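Local coordinates for protein exotoxin A (Pseudomonas aeruginosa, PDB 1IKP) that acts as a secreted NAD-dependent ADP-ribosyltransferase toxin, with binding, targeting and catalytic parts in one chain, and probably inactivates elongation factor 2 of host cells, at residues A[108-116]-A[131-142]; A[186-197]-A[214-223]. The protein carries 2 engineered substitutions. All coordinates share one frame; numbering follows the deposited sequence.

Contact 1 of 2, residues A[108-116]-A[131-142]; sequences EKPSNIKVF and PIYTIEMGDELL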
loop_
_atom_site.group_PDB
_atom_site.type_symbol
_atom_site.label_atom_id
_atom_site.label_comp_id
_atom_site.label_asym_id
_atom_site.label_seq_id
_atom_site.Cartn_x
_atom_site.Cartn_y
_atom_site.Cartn_z
ATOM N N GLU A 108 -3.683 -14.722 15.882
ATOM C CA GLU A 108 -4.124 -14.373 14.529
ATOM C C GLU A 108 -3.048 -13.602 13.766
ATOM O O GLU A 108 -3.321 -12.758 12.914
ATOM C CB GLU A 108 -5.407 -13.551 14.601
ATOM C CG GLU A 108 -6.598 -14.338 15.126
ATOM C CD GLU A 108 -7.834 -13.481 15.294
ATOM O OE1 GLU A 108 -8.238 -12.820 14.313
ATOM O OE2 GLU A 108 -8.404 -13.473 16.407
ATOM N N LYS A 109 -1.811 -13.925 14.072
ATOM C CA LYS A 109 -0.680 -13.262 13.459
ATOM C C LYS A 109 -0.522 -13.500 11.968
ATOM O O LYS A 109 -1.025 -14.486 11.413
ATOM C CB LYS A 109 0.596 -13.738 14.129
ATOM C CG LYS A 109 0.865 -15.234 13.931
ATOM C CD LYS A 109 2.230 -15.621 14.497
ATOM C CE LYS A 109 2.433 -17.120 14.529
ATOM N NZ LYS A 109 1.473 -17.759 15.479
ATOM N N PRO A 110 0.145 -12.561 11.289
ATOM C CA PRO A 110 0.419 -12.657 9.858
ATOM C C PRO A 110 1.337 -13.893 9.786
ATOM O O PRO A 110 2.013 -14.219 10.760
ATOM C CB PRO A 110 1.199 -11.377 9.576
ATOM C CG PRO A 110 0.624 -10.406 10.564
ATOM C CD PRO A 110 0.499 -11.223 11.810
ATOM N N SER A 111 1.375 -14.562 8.642
ATOM C CA SER A 111 2.211 -15.756 8.506
ATOM C C SER A 111 3.536 -15.512 7.784
ATOM O O SER A 111 4.072 -16.403 7.135
ATOM C CB SER A 111 1.415 -16.862 7.794
ATOM O OG SER A 111 0.858 -16.448 6.560
ATOM N N ASN A 112 4.078 -14.309 7.932
ATOM C CA ASN A 112 5.323 -13.954 7.283
ATOM C C ASN A 112 6.236 -13.214 8.241
ATOM O O ASN A 112 5.823 -12.816 9.340
ATOM C CB ASN A 112 5.048 -13.066 6.054
ATOM C CG ASN A 112 4.300 -11.781 6.398
ATOM O OD1 ASN A 112 4.854 -10.842 6.986
ATOM N ND2 ASN A 112 3.018 -11.735 6.026
ATOM N N ILE A 113 7.490 -13.080 7.824
ATOM C CA ILE A 113 8.442 -12.262 8.578
ATOM C C ILE A 113 8.797 -11.051 7.713
ATOM O O ILE A 113 8.565 -11.037 6.489
ATOM C CB ILE A 113 9.781 -12.983 8.915
ATOM C CG1 ILE A 113 10.574 -13.309 7.653
ATOM C CG2 ILE A 113 9.523 -14.140 9.811
ATOM C CD1 ILE A 113 12.002 -13.769 7.975
ATOM N N LYS A 114 9.344 -10.018 8.370
ATOM C CA LYS A 114 9.838 -8.845 7.640
ATOM C C LYS A 114 11.345 -8.869 7.823
ATOM O O LYS A 114 11.840 -9.311 8.863
ATOM C CB LYS A 114 9.346 -7.516 8.227
ATOM C CG LYS A 114 7.845 -7.362 8.289
ATOM C CD LYS A 114 7.186 -7.592 6.939
ATOM C CE LYS A 114 5.684 -7.278 7.011
ATOM N NZ LYS A 114 4.990 -8.107 6.023
ATOM N N VAL A 115 12.059 -8.412 6.804
ATOM C CA VAL A 115 13.516 -8.326 6.860
ATOM C C VAL A 115 13.916 -6.955 6.323
ATOM O O VAL A 115 13.364 -6.484 5.322
ATOM C CB VAL A 115 14.179 -9.427 5.982
ATOM C CG1 VAL A 115 15.722 -9.323 6.070
ATOM C CG2 VAL A 115 13.729 -10.795 6.451
ATOM N N PHE A 116 14.860 -6.298 6.993
ATOM C CA PHE A 116 15.350 -5.028 6.479
ATOM C C PHE A 116 16.791 -4.774 6.917
ATOM O O PHE A 116 17.281 -5.365 7.900
ATOM C CB PHE A 116 14.445 -3.844 6.842
ATOM C CG PHE A 116 14.244 -3.645 8.294
ATOM C CD1 PHE A 116 13.175 -4.234 8.955
ATOM C CD2 PHE A 116 15.118 -2.842 9.015
ATOM C CE1 PHE A 116 12.977 -4.020 10.319
ATOM C CE2 PHE A 116 14.912 -2.635 10.381
ATOM C CZ PHE A 116 13.852 -3.220 11.024
ATOM N N PRO A 131 14.456 -1.391 1.601
ATOM C CA PRO A 131 13.012 -1.563 1.609
ATOM C C PRO A 131 12.773 -2.613 2.724
ATOM O O PRO A 131 13.708 -3.299 3.192
ATOM C CB PRO A 131 12.747 -2.219 0.262
ATOM C CG PRO A 131 13.731 -1.576 -0.638
ATOM C CD PRO A 131 14.997 -1.516 0.228
ATOM N N ILE A 132 11.520 -2.722 3.151
ATOM C CA ILE A 132 11.086 -3.728 4.114
ATOM C C ILE A 132 10.632 -4.913 3.239
ATOM O O ILE A 132 9.716 -4.774 2.428
ATOM C CB ILE A 132 9.930 -3.204 4.963
ATOM C CG1 ILE A 132 10.404 -1.960 5.727
ATOM C CG2 ILE A 132 9.442 -4.296 5.914
ATOM C CD1 ILE A 132 9.322 -1.234 6.481
ATOM N N TYR A 133 11.295 -6.051 3.398
ATOM C CA TYR A 133 11.024 -7.237 2.590
ATOM C C TYR A 133 10.162 -8.235 3.346
ATOM O O TYR A 133 10.370 -8.471 4.531
ATOM C CB TYR A 133 12.344 -7.893 2.167
ATOM C CG TYR A 133 13.245 -6.984 1.357
ATOM C CD1 TYR A 133 12.962 -6.662 0.031
ATOM C CD2 TYR A 133 14.405 -6.466 1.927
ATOM C CE1 TYR A 133 13.825 -5.849 -0.719
ATOM C CE2 TYR A 133 15.249 -5.665 1.203
ATOM C CZ TYR A 133 14.971 -5.361 -0.116
ATOM O OH TYR A 133 15.848 -4.603 -0.845
ATOM N N THR A 134 9.171 -8.810 2.665
ATOM C CA THR A 134 8.294 -9.776 3.312
ATOM C C THR A 134 8.536 -11.225 2.802
ATOM O O THR A 134 8.505 -11.484 1.599
ATOM C CB THR A 134 6.821 -9.390 3.071
ATOM O OG1 THR A 134 6.558 -8.130 3.699
ATOM C CG2 THR A 134 5.876 -10.438 3.657
ATOM N N ILE A 135 8.747 -12.159 3.730
ATOM C CA ILE A 135 8.978 -13.577 3.385
ATOM C C ILE A 135 7.985 -14.491 4.071
ATOM O O ILE A 135 7.952 -14.583 5.292
ATOM C CB ILE A 135 10.432 -13.995 3.731
ATOM C CG1 ILE A 135 11.405 -13.121 2.937
ATOM C CG2 ILE A 135 10.643 -15.477 3.385
ATOM C CD1 ILE A 135 12.885 -13.388 3.230
ATOM N N GLU A 136 7.179 -15.178 3.255
ATOM C CA GLU A 136 6.148 -16.084 3.737
ATOM C C GLU A 136 6.693 -17.326 4.421
ATOM O O GLU A 136 7.466 -18.068 3.813
ATOM C CB GLU A 136 5.267 -16.494 2.562
ATOM C CG GLU A 136 4.069 -17.330 2.957
ATOM C CD GLU A 136 3.161 -16.630 3.972
ATOM O OE1 GLU A 136 3.168 -15.385 4.017
ATOM O OE2 GLU A 136 2.422 -17.316 4.702
ATOM N N MET A 137 6.251 -17.591 5.643
ATOM C CA MET A 137 6.731 -18.730 6.404
ATOM C C MET A 137 5.697 -19.766 6.787
ATOM O O MET A 137 6.013 -20.949 6.955
ATOM C CB MET A 137 7.434 -18.266 7.694
ATOM C CG MET A 137 8.660 -17.385 7.411
ATOM S SD MET A 137 10.025 -18.322 6.642
ATOM C CE MET A 137 9.225 -19.661 5.825
ATOM N N GLY A 138 4.439 -19.356 6.871
ATOM C CA GLY A 138 3.452 -20.297 7.363
ATOM C C GLY A 138 3.507 -20.242 8.885
ATOM O O GLY A 138 4.546 -19.928 9.508
ATOM N N ASP A 139 2.388 -20.575 9.522
ATOM C CA ASP A 139 2.283 -20.519 10.960
ATOM C C ASP A 139 3.274 -21.348 11.759
ATOM O O ASP A 139 3.846 -20.881 12.732
ATOM C CB ASP A 139 0.873 -20.943 11.386
ATOM C CG ASP A 139 0.081 -19.816 12.014
ATOM O OD1 ASP A 139 0.618 -19.121 12.895
ATOM O OD2 ASP A 139 -1.099 -19.638 11.638
ATOM N N GLU A 140 3.468 -22.601 11.366
ATOM C CA GLU A 140 4.337 -23.469 12.134
ATOM C C GLU A 140 5.812 -23.075 12.068
ATOM O O GLU A 140 6.511 -23.096 13.082
ATOM C CB GLU A 140 4.128 -24.915 11.696
ATOM C CG GLU A 140 4.749 -25.922 12.633
ATOM C CD GLU A 140 4.284 -25.794 14.083
ATOM O OE1 GLU A 140 3.070 -25.636 14.320
ATOM O OE2 GLU A 140 5.143 -25.869 14.989
ATOM N N LEU A 141 6.282 -22.704 10.885
ATOM C CA LEU A 141 7.668 -22.274 10.791
ATOM C C LEU A 141 7.873 -20.969 11.555
ATOM O O LEU A 141 8.927 -20.762 12.129
ATOM C CB LEU A 141 8.094 -22.147 9.331
ATOM C CG LEU A 141 9.534 -21.702 9.007
ATOM C CD1 LEU A 141 10.577 -22.445 9.827
ATOM C CD2 LEU A 141 9.743 -21.943 7.521
ATOM N N LEU A 142 6.875 -20.083 11.582
ATOM C CA LEU A 142 7.033 -18.850 12.364
ATOM C C LEU A 142 7.217 -19.190 13.836
ATOM O O LEU A 142 8.011 -18.565 14.549
ATOM C CB LEU A 142 5.804 -17.966 12.256
ATOM C CG LEU A 142 5.667 -17.078 11.037
ATOM C CD1 LEU A 142 4.479 -16.167 11.265
ATOM C CD2 LEU A 142 6.938 -16.234 10.819
HETATM O O HOH W 1 -1.231 -18.371 14.627
HETATM O O HOH W 2 2.637 -20.270 15.351
HETATM O O HOH W 3 1.260 -13.492 4.567
#
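Strands 112-116 and 132-136 run antiparallel, their axes 4.6 Å apart at closest approach, with Ile113-Ile135 and Val115-Tyr133 as hydrogen-bonded pairs and Asn112-Glu136 and Lys114-Thr134 as non-hydrogen-bonded ones. Past the last pair, Ser111 O takes two donors, Met137 N at 2.9 Å and Gly138 N at 3.0 Å, just where the second strand gives way to helix 139-145, with Gly138 as N-cap. On the face of Asn112, Lys114, Thr134 and Glu136 the chemistry is polar. Ser111 OG donates to the syn lone pair of Glu136 OE2 over 2.6 Å, while a water joins Asn112 ND2 to Glu136 OE1. Lys114, its chain bent at chi2 (-54°), brings NZ to Thr134 OG1 at 2.8 Å and also to Asn112 OD1, which it meets from above the amide plane; Glu270 adds a salt bridge to this ammonium. These strands form a beta hairpin in the concanavalin-like binding region of the toxin, flanked by strands 97-106 and 245-248. The opposite face, with Ile113, Val115, Tyr133 and Ile135, is largely apolar and aromatic: Ile113 and Ile135 lie side by side, and Ile113 CG2 presses tightly on Leu142 CD2 at 3.5 Å, tying the helix to the hairpin. At the helix start Lys109 NZ reaches Asp139 OD1 at 3.0 Å in a salt bridge whose hydrogen bond is weak, and two waters bridge the same lysine to Asp139.

Contact 2 of 2, residues A[186-197]-A[214-223]; sequences RWSEWASGKVLC and CNLDDTWEGK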
loop_
_atom_site.group_PDB
_atom_site.type_symbol
_atom_site.label_atom_id
_atom_site.label_comp_id
_atom_site.label_asym_id
_atom_site.label_seq_id
_atom_site.Cartn_x
_atom_site.Cartn_y
_atom_site.Cartn_z
ATOM N N ARG A 186 -5.083 -6.290 16.154
ATOM C CA ARG A 186 -4.874 -5.318 15.086
ATOM C C ARG A 186 -3.509 -5.539 14.436
ATOM O O ARG A 186 -2.481 -5.493 15.122
ATOM C CB ARG A 186 -4.958 -3.898 15.665
ATOM C CG ARG A 186 -4.684 -2.771 14.674
ATOM C CD ARG A 186 -4.829 -1.405 15.347
ATOM N NE ARG A 186 -4.483 -0.291 14.463
ATOM C CZ ARG A 186 -5.185 0.077 13.395
ATOM N NH1 ARG A 186 -6.289 -0.582 13.060
ATOM N NH2 ARG A 186 -4.785 1.107 12.661
ATOM N N TRP A 187 -3.489 -5.795 13.126
ATOM C CA TRP A 187 -2.217 -5.997 12.422
ATOM C C TRP A 187 -2.040 -5.094 11.210
ATOM O O TRP A 187 -1.250 -5.387 10.314
ATOM C CB TRP A 187 -2.051 -7.462 11.989
ATOM C CG TRP A 187 -1.808 -8.410 13.113
ATOM C CD1 TRP A 187 -2.698 -9.302 13.647
ATOM C CD2 TRP A 187 -0.581 -8.599 13.830
ATOM N NE1 TRP A 187 -2.105 -10.036 14.641
ATOM C CE2 TRP A 187 -0.803 -9.626 14.776
ATOM C CE3 TRP A 187 0.690 -8.000 13.762
ATOM C CZ2 TRP A 187 0.197 -10.073 15.652
ATOM C CZ3 TRP A 187 1.689 -8.447 14.634
ATOM C CH2 TRP A 187 1.436 -9.472 15.565
ATOM N N SER A 188 -2.755 -3.979 11.167
ATOM C CA SER A 188 -2.620 -3.083 10.026
ATOM C C SER A 188 -1.244 -2.427 9.892
ATOM O O SER A 188 -0.738 -2.273 8.783
ATOM C CB SER A 188 -3.709 -2.001 10.061
ATOM O OG SER A 188 -3.678 -1.297 11.285
ATOM N N GLU A 189 -0.626 -2.047 11.006
ATOM C CA GLU A 189 0.674 -1.403 10.941
ATOM C C GLU A 189 1.745 -2.323 10.346
ATOM O O GLU A 189 2.627 -1.870 9.622
ATOM C CB GLU A 189 1.104 -0.944 12.346
ATOM C CG GLU A 189 0.181 0.109 12.990
ATOM C CD GLU A 189 -0.984 -0.488 13.781
ATOM O OE1 GLU A 189 -1.222 -1.716 13.727
ATOM O OE2 GLU A 189 -1.678 0.293 14.475
ATOM N N TRP A 190 1.639 -3.609 10.660
ATOM C CA TRP A 190 2.579 -4.631 10.197
ATOM C C TRP A 190 2.751 -4.616 8.677
ATOM O O TRP A 190 3.846 -4.801 8.164
ATOM C CB TRP A 190 2.089 -6.005 10.679
ATOM C CG TRP A 190 2.885 -7.184 10.206
ATOM C CD1 TRP A 190 2.615 -8.000 9.128
ATOM C CD2 TRP A 190 4.081 -7.703 10.803
ATOM N NE1 TRP A 190 3.564 -8.980 9.030
ATOM C CE2 TRP A 190 4.477 -8.826 10.042
ATOM C CE3 TRP A 190 4.864 -7.325 11.913
ATOM C CZ2 TRP A 190 5.615 -9.567 10.348
ATOM C CZ3 TRP A 190 5.997 -8.070 12.217
ATOM C CH2 TRP A 190 6.363 -9.180 11.432
ATOM N N ALA A 191 1.672 -4.346 7.960
ATOM C CA ALA A 191 1.718 -4.354 6.506
ATOM C C ALA A 191 2.023 -2.991 5.873
ATOM O O ALA A 191 2.200 -2.882 4.657
ATOM C CB ALA A 191 0.393 -4.907 5.968
ATOM N N SER A 192 2.115 -1.949 6.691
ATOM C CA SER A 192 2.361 -0.614 6.156
ATOM C C SER A 192 3.640 -0.008 6.675
ATOM O O SER A 192 4.413 -0.663 7.364
ATOM C CB SER A 192 1.212 0.334 6.523
ATOM O OG SER A 192 1.261 0.626 7.916
ATOM N N GLY A 193 3.865 1.255 6.339
ATOM C CA GLY A 193 5.066 1.921 6.800
ATOM C C GLY A 193 5.057 2.079 8.311
ATOM O O GLY A 193 6.117 2.260 8.924
ATOM N N LYS A 194 3.875 1.996 8.926
ATOM C CA LYS A 194 3.812 2.172 10.372
ATOM C C LYS A 194 4.394 1.028 11.155
ATOM O O LYS A 194 4.430 1.073 12.380
ATOM C CB LYS A 194 2.373 2.473 10.827
ATOM C CG LYS A 194 1.886 3.841 10.345
ATOM C CD LYS A 194 0.607 4.262 11.064
ATOM C CE LYS A 194 0.132 5.619 10.562
ATOM N NZ LYS A 194 -1.101 5.998 11.321
ATOM N N VAL A 195 4.841 -0.021 10.468
ATOM C CA VAL A 195 5.453 -1.131 11.201
ATOM C C VAL A 195 6.674 -0.581 11.959
ATOM O O VAL A 195 7.040 -1.085 13.038
ATOM C CB VAL A 195 5.856 -2.300 10.235
ATOM C CG1 VAL A 195 6.907 -1.846 9.208
ATOM C CG2 VAL A 195 6.378 -3.474 11.034
ATOM N N LEU A 196 7.279 0.472 11.413
ATOM C CA LEU A 196 8.452 1.085 12.052
ATOM C C LEU A 196 8.067 1.732 13.373
ATOM O O LEU A 196 8.889 1.864 14.274
ATOM C CB LEU A 196 9.105 2.102 11.115
ATOM C CG LEU A 196 9.603 1.506 9.781
ATOM C CD1 LEU A 196 10.389 2.545 9.022
ATOM C CD2 LEU A 196 10.478 0.271 10.045
ATOM N N CYS A 197 6.809 2.127 13.487
ATOM C CA CYS A 197 6.290 2.753 14.697
ATOM C C CYS A 197 6.196 1.749 15.839
ATOM O O CYS A 197 6.071 2.134 17.002
ATOM C CB CYS A 197 4.905 3.346 14.412
ATOM S SG CYS A 197 4.885 4.686 13.183
ATOM N N CYS A 214 3.264 9.018 13.981
ATOM C CA CYS A 214 2.792 7.639 13.896
ATOM C C CYS A 214 1.294 7.581 14.162
ATOM O O CYS A 214 0.569 6.813 13.530
ATOM C CB CYS A 214 3.527 6.768 14.911
ATOM S SG CYS A 214 5.210 6.309 14.384
ATOM N N ASN A 215 0.841 8.404 15.107
ATOM C CA ASN A 215 -0.569 8.472 15.471
ATOM C C ASN A 215 -1.202 7.086 15.523
ATOM O O ASN A 215 -2.188 6.808 14.838
ATOM C CB ASN A 215 -1.315 9.359 14.471
ATOM C CG ASN A 215 -2.776 9.529 14.822
ATOM O OD1 ASN A 215 -3.124 9.795 15.972
ATOM N ND2 ASN A 215 -3.643 9.386 13.827
ATOM N N LEU A 216 -0.636 6.211 16.343
ATOM C CA LEU A 216 -1.148 4.852 16.456
ATOM C C LEU A 216 -2.445 4.733 17.237
ATOM O O LEU A 216 -2.698 5.499 18.178
ATOM C CB LEU A 216 -0.114 3.942 17.131
ATOM C CG LEU A 216 1.272 3.787 16.512
ATOM C CD1 LEU A 216 2.109 2.866 17.394
ATOM C CD2 LEU A 216 1.149 3.206 15.107
ATOM N N ASP A 217 -3.264 3.766 16.839
ATOM C CA ASP A 217 -4.506 3.487 17.534
ATOM C C ASP A 217 -4.069 2.915 18.877
ATOM O O ASP A 217 -2.909 2.525 19.040
ATOM C CB ASP A 217 -5.335 2.468 16.752
ATOM C CG ASP A 217 -6.057 3.091 15.567
ATOM O OD1 ASP A 217 -5.703 4.222 15.169
ATOM O OD2 ASP A 217 -6.976 2.440 15.028
ATOM N N ASP A 218 -4.990 2.858 19.830
ATOM C CA ASP A 218 -4.685 2.377 21.176
ATOM C C ASP A 218 -3.902 1.073 21.310
ATOM O O ASP A 218 -2.971 0.994 22.113
ATOM C CB ASP A 218 -5.971 2.269 21.998
ATOM C CG ASP A 218 -6.632 3.615 22.224
ATOM O OD1 ASP A 218 -5.905 4.594 22.500
ATOM O OD2 ASP A 218 -7.877 3.691 22.137
ATOM N N THR A 219 -4.267 0.058 20.534
ATOM C CA THR A 219 -3.601 -1.245 20.610
ATOM C C THR A 219 -2.075 -1.187 20.659
ATOM O O THR A 219 -1.446 -1.661 21.616
ATOM C CB THR A 219 -4.011 -2.142 19.426
ATOM O OG1 THR A 219 -5.435 -2.317 19.433
ATOM C CG2 THR A 219 -3.346 -3.509 19.535
ATOM N N TRP A 220 -1.468 -0.616 19.632
ATOM C CA TRP A 220 -0.021 -0.547 19.614
ATOM C C TRP A 220 0.524 0.713 20.275
ATOM O O TRP A 220 1.694 0.772 20.655
ATOM C CB TRP A 220 0.487 -0.705 18.176
ATOM C CG TRP A 220 0.231 -2.088 17.633
ATOM C CD1 TRP A 220 -0.807 -2.483 16.821
ATOM C CD2 TRP A 220 0.990 -3.274 17.905
ATOM N NE1 TRP A 220 -0.731 -3.835 16.577
ATOM C CE2 TRP A 220 0.361 -4.346 17.228
ATOM C CE3 TRP A 220 2.141 -3.537 18.662
ATOM C CZ2 TRP A 220 0.844 -5.658 17.285
ATOM C CZ3 TRP A 220 2.620 -4.840 18.719
ATOM C CH2 TRP A 220 1.971 -5.884 18.033
ATOM N N GLU A 221 -0.327 1.722 20.422
ATOM C CA GLU A 221 0.081 2.955 21.086
ATOM C C GLU A 221 0.516 2.610 22.513
ATOM O O GLU A 221 1.507 3.135 23.014
ATOM C CB GLU A 221 -1.097 3.934 21.118
ATOM C CG GLU A 221 -0.898 5.137 22.023
ATOM C CD GLU A 221 0.261 6.006 21.597
ATOM O OE1 GLU A 221 0.579 6.970 22.327
ATOM O OE2 GLU A 221 0.853 5.731 20.532
ATOM N N GLY A 222 -0.213 1.703 23.154
ATOM C CA GLY A 222 0.115 1.323 24.521
ATOM C C GLY A 222 1.025 0.112 24.631
ATOM O O GLY A 222 0.950 -0.654 25.587
ATOM N N LYS A 223 1.900 -0.069 23.648
ATOM C CA LYS A 223 2.804 -1.214 23.657
ATOM C C LYS A 223 3.845 -1.176 24.778
ATOM O O LYS A 223 4.166 -0.110 25.304
ATOM C CB LYS A 223 3.523 -1.301 22.307
ATOM C CG LYS A 223 4.361 -0.081 21.986
ATOM C CD LYS A 223 4.767 -0.054 20.514
ATOM C CE LYS A 223 5.246 1.325 20.095
ATOM N NZ LYS A 223 6.445 1.789 20.849
HETATM O O HOH W 4 -2.509 2.674 14.249
HETATM O O HOH W 5 -2.546 0.470 17.114
#
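The guanidinium of Arg186 is stacked on the carboxylate of Asp217, the two planes only 13° apart. Asp217 OD2 sits over the centre of one face, 3.4 Å from Arg186 CZ, so the attraction is of charge alone and no N-H points at this oxygen; Ser188 CB lies toward the rim of the opposite face, and a water meets the guanidinium edge in plane. The extended arginine, with CG anti to the backbone N (chi1 177°), also sends NE to Glu189 OE2 at 2.9 Å, making a three-residue salt-bridge network. That edge water and a second one link Glu189 OE2 to the backbone at the start of helix 218-221, reaching Asp217 N, Asp217 O and Trp220 N. Trp220 turns its indole edge to the backbone of Arg186: NE1 donates to Arg186 O at 2.8 Å, almost straight and in the ring plane. Its CZ2 rests over the rim of one face of Trp187, the six-membered rings inclined at 54°. Farther along, the Cys197-Cys214 disulfide ties the two segments covalently. Leu216 CD2 packs beside it against Cys197 CB at 3.8 Å, and Lys194, stretched out beyond CG, gives NZ to Cys214 O at 2.9 Å. The disulfide closes a loop containing helix 205-210, whose Tyr206 touches both cysteines and Lys194. At the other end, Trp187, Thr219 and Trp220 lean on Gln40, while Trp187 and Trp190 reach Pro104, setting these short helical turns against strands 40-49 and 97-106 of the large mixed sheet.

Both contacts lie within the binding region but differ in burial. Contact 1 is largely buried and joins neighbouring strands, so main-chain bonds set its register and the side chains divide into a polar and a largely apolar face. Contact 2 is partly buried and joins irregular, helical turns, where a disulfide, a stacked Arg-Asp pair and tryptophans take the place of strand pairing; charges and bridging waters occur in both. The two meet directly: Trp190 NE1 of 186-197 probably donates a hydrogen bond to Asn112 OD1 of 108-116 at 3.1 Å, Lys114 CE packs on Trp190 O, and Pro110 touches both Trp187 and Trp190. Strand 97-106 borders both contacts.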